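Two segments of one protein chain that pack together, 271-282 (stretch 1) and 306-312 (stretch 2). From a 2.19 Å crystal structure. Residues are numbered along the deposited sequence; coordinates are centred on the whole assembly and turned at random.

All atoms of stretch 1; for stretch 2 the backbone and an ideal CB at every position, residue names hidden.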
# COMPACT_ATOMS: atom_id res chain seq x y z
N LEU A 271 -3.21 -9.58 35.33
CA LEU A 271 -3.34 -9.63 36.77
C LEU A 271 -2.23 -8.84 37.45
O LEU A 271 -2.46 -8.18 38.46
CB LEU A 271 -3.36 -11.08 37.26
CG LEU A 271 -4.66 -11.83 36.98
CD1 LEU A 271 -4.56 -13.29 37.41
CD2 LEU A 271 -5.83 -11.14 37.67
N CYS A 272 -1.03 -8.90 36.88
CA CYS A 272 0.12 -8.17 37.42
C CYS A 272 -0.08 -6.66 37.30
O CYS A 272 0.23 -5.90 38.23
CB CYS A 272 1.41 -8.59 36.73
SG CYS A 272 1.99 -10.24 37.16
N LYS A 273 -0.58 -6.22 36.15
CA LYS A 273 -0.84 -4.81 35.93
C LYS A 273 -1.98 -4.33 36.82
O LYS A 273 -2.07 -3.15 37.15
CB LYS A 273 -1.17 -4.55 34.46
CG LYS A 273 0.05 -4.60 33.54
CD LYS A 273 -0.33 -4.38 32.09
CE LYS A 273 -1.19 -5.52 31.56
NZ LYS A 273 -1.35 -5.45 30.08
N ALA A 274 -2.85 -5.26 37.21
CA ALA A 274 -3.99 -4.94 38.07
C ALA A 274 -3.61 -4.98 39.55
O ALA A 274 -4.46 -4.75 40.42
CB ALA A 274 -5.14 -5.89 37.78
N GLY A 275 -2.35 -5.28 39.83
CA GLY A 275 -1.87 -5.31 41.20
C GLY A 275 -2.15 -6.61 41.94
O GLY A 275 -1.89 -6.71 43.14
N GLN A 276 -2.66 -7.61 41.22
CA GLN A 276 -2.97 -8.90 41.82
C GLN A 276 -1.88 -9.93 41.52
O GLN A 276 -2.14 -10.99 40.96
CB GLN A 276 -4.32 -9.41 41.32
CG GLN A 276 -5.44 -8.38 41.43
CD GLN A 276 -6.78 -8.92 40.95
OE1 GLN A 276 -7.23 -9.98 41.39
NE2 GLN A 276 -7.42 -8.19 40.04
N THR A 277 -0.65 -9.60 41.92
CA THR A 277 0.52 -10.40 41.58
C THR A 277 0.51 -11.81 42.16
O THR A 277 0.96 -12.76 41.52
CB THR A 277 1.82 -9.69 42.01
OG1 THR A 277 1.68 -9.20 43.34
CG2 THR A 277 2.13 -8.53 41.08
N GLN A 278 0.00 -11.96 43.38
CA GLN A 278 -0.02 -13.28 44.02
C GLN A 278 -0.89 -14.25 43.22
O GLN A 278 -0.52 -15.40 43.00
CB GLN A 278 -0.50 -13.18 45.47
CG GLN A 278 -0.40 -14.49 46.23
CD GLN A 278 1.04 -14.97 46.40
OE1 GLN A 278 1.28 -16.11 46.79
NE2 GLN A 278 1.99 -14.09 46.11
N LYS A 279 -2.06 -13.77 42.80
CA LYS A 279 -2.94 -14.57 41.97
C LYS A 279 -2.27 -14.85 40.63
O LYS A 279 -2.38 -15.95 40.08
CB LYS A 279 -4.27 -13.85 41.75
CG LYS A 279 -5.27 -14.63 40.92
CD LYS A 279 -6.59 -13.87 40.78
CE LYS A 279 -7.58 -14.62 39.90
NZ LYS A 279 -8.84 -13.84 39.70
N ALA A 280 -1.56 -13.86 40.11
CA ALA A 280 -0.87 -14.00 38.83
C ALA A 280 0.20 -15.08 38.89
O ALA A 280 0.30 -15.91 37.98
CB ALA A 280 -0.26 -12.67 38.40
N PHE A 281 1.01 -15.06 39.95
CA PHE A 281 2.12 -16.00 40.06
C PHE A 281 1.65 -17.44 39.93
O PHE A 281 2.39 -18.30 39.45
CB PHE A 281 2.87 -15.79 41.38
CG PHE A 281 3.83 -14.63 41.36
CD1 PHE A 281 3.73 -13.66 40.38
CD2 PHE A 281 4.83 -14.53 42.31
CE1 PHE A 281 4.61 -12.59 40.36
CE2 PHE A 281 5.71 -13.46 42.28
CZ PHE A 281 5.60 -12.50 41.31
N GLN A 282 0.42 -17.69 40.36
CA GLN A 282 -0.16 -19.02 40.24
C GLN A 282 -0.27 -19.45 38.78
O GLN A 282 0.12 -20.56 38.42
CB GLN A 282 -1.54 -19.05 40.89
CG GLN A 282 -2.38 -20.25 40.47
CD GLN A 282 -3.82 -20.13 40.94
OE1 GLN A 282 -4.76 -20.34 40.17
NE2 GLN A 282 -4.00 -19.80 42.22
N UNK A 306 7.89 -11.76 33.71
CA UNK A 306 6.80 -11.40 34.61
C UNK A 306 7.20 -11.66 36.05
O UNK A 306 7.01 -10.81 36.92
CB UNK A 306 5.53 -12.18 34.26
N UNK A 307 7.73 -12.85 36.31
CA UNK A 307 8.17 -13.21 37.65
C UNK A 307 9.19 -12.21 38.16
O UNK A 307 9.12 -11.77 39.30
CB UNK A 307 8.76 -14.62 37.67
N UNK A 308 10.14 -11.86 37.30
CA UNK A 308 11.28 -11.06 37.71
C UNK A 308 10.92 -9.61 38.01
O UNK A 308 11.44 -9.02 38.97
CB UNK A 308 12.36 -11.11 36.62
N UNK A 309 10.04 -9.04 37.21
CA UNK A 309 9.75 -7.61 37.30
C UNK A 309 8.63 -7.28 38.29
O UNK A 309 8.62 -6.19 38.86
CB UNK A 309 9.38 -7.08 35.92
N UNK A 310 7.70 -8.21 38.48
CA UNK A 310 6.58 -7.99 39.40
C UNK A 310 6.81 -8.62 40.77
O UNK A 310 5.95 -8.57 41.65
CB UNK A 310 5.29 -8.55 38.79
N UNK A 311 7.98 -9.23 40.95
CA UNK A 311 8.38 -9.80 42.23
C UNK A 311 8.48 -8.69 43.28
O UNK A 311 8.82 -7.56 42.95
CB UNK A 311 9.71 -10.54 42.10
N UNK A 312 8.19 -9.02 44.54
CA UNK A 312 8.27 -8.03 45.62
C UNK A 312 9.53 -7.18 45.48
O UNK A 312 9.46 -5.96 45.46
CB UNK A 312 8.25 -8.72 46.98

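Stretch 1 offers stretch 2 a largely apolar surface: Cys272 in the last turn of one helix, Thr277 at the start of the next, and the Phe281 ring one turn further on. Between the two helices Gly275 leaves helical geometry in a Schellman motif. The helix of stretch 2 runs nearly antiparallel to helix 277-282, at an angle of 164° and a closest axial approach of 11.0 Å. This spacing leaves room for large side chains.

Position 306 is helical, and its CA-to-CB bond points sideways. The ideal CB lies 5.0 Å from Cys272 SG, and no charged group of stretch 1 is near, so a medium or large apolar side chain would suit, whether branched or unbranched. The residue is Leu306, with chi1 m and chi2 t. It covers a little of the surface near Cys272 without making a close contact.

At position 307 the bond again points sideways, and the ideal CB is 5.3 Å from Phe281 CZ. What stretch 1 offers here is the Phe281 ring, with neither a charge nor a hydrogen-bonding group to select a partner; a long polar or an aliphatic side chain would serve equally well. Gln307 is found. Its closest contact with stretch 1 is through the backbone, Gln307 O lying 4.1 Å from Phe281 CZ, and its side chain forms no hydrogen bond to stretch 1.

Positions 308 and 309 have nothing of stretch 1 within 5.5 Å of their ideal CB atoms. The bond at 308 points away, and 309 is out of reach, so this contact restricts neither beyond what a helix tolerates. They are Ala308 and Val309.

Position 310 is the centre of the contact. Its CB points toward stretch 1, with the ideal atom 3.9 Å from Thr277 CG2, 4.1 Å from Cys272 SG and 4.4 Å from Phe281 CE1. A small residue would fit, but beyond this point the space beside Cys272 extends toward Lys273, enough for a long aliphatic or a flat aromatic side chain. The residue is Tyr310, whose m rotamer lays the ring against Cys272. Cys272 CB sits 3.4 Å from the centroid of the Tyr310 ring, 5° off its normal, a CH-pi contact over the face; Cys272 SG approaches obliquely, 4.2 Å from the same centroid. The ring reaches on along stretch 1 until Tyr310 OH is 3.7 Å from Lys273 CG, a contact with the aliphatic part of the lysine. At the other end of the residue, Tyr310 O packs 3.9 Å from Thr277 CG2 and 4.0 Å from Phe281 CZ.

Position 311 has left helical angles, and its CB points away, although the backbone still touches the Phe281 ring. An extended polar or charged side chain would be natural. Lys311 has its CA 4.0 Å from Phe281 CZ, at the ring edge, while its side chain is extended through chi3.

Position 312 points sideways into space that stretch 1 leaves empty, so many residues would suit; it is Glu312.

Stretch 2, residues 306-312: LQAVYKE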
# COMPACT_ATOMS: atom_id res chain seq x y z
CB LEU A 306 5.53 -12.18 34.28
CG LEU A 306 4.74 -11.71 33.07
CD1 LEU A 306 3.41 -12.45 33.00
CD2 LEU A 306 4.52 -10.22 33.14
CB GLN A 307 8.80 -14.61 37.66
CG GLN A 307 7.81 -15.75 37.55
CD GLN A 307 8.47 -17.09 37.76
OE1 GLN A 307 9.69 -17.23 37.62
NE2 GLN A 307 7.68 -18.09 38.13
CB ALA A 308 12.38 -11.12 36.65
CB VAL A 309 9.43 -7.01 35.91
CG1 VAL A 309 8.02 -7.39 35.48
CG2 VAL A 309 9.58 -5.50 35.94
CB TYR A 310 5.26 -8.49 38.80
CG TYR A 310 4.78 -7.65 37.64
CD1 TYR A 310 4.94 -8.08 36.33
CD2 TYR A 310 4.20 -6.41 37.85
CE1 TYR A 310 4.52 -7.31 35.26
CE2 TYR A 310 3.78 -5.62 36.79
CZ TYR A 310 3.94 -6.08 35.50
OH TYR A 310 3.53 -5.30 34.44
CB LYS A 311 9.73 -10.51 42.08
CG LYS A 311 10.31 -11.09 43.35
CD LYS A 311 11.62 -11.82 43.06
CE LYS A 311 12.29 -12.32 44.33
NZ LYS A 311 12.77 -11.22 45.21
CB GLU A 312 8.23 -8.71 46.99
CG GLU A 312 8.20 -7.73 48.15
CD GLU A 312 8.30 -8.41 49.50
OE1 GLU A 312 8.15 -7.72 50.53
OE2 GLU A 312 8.54 -9.64 49.54
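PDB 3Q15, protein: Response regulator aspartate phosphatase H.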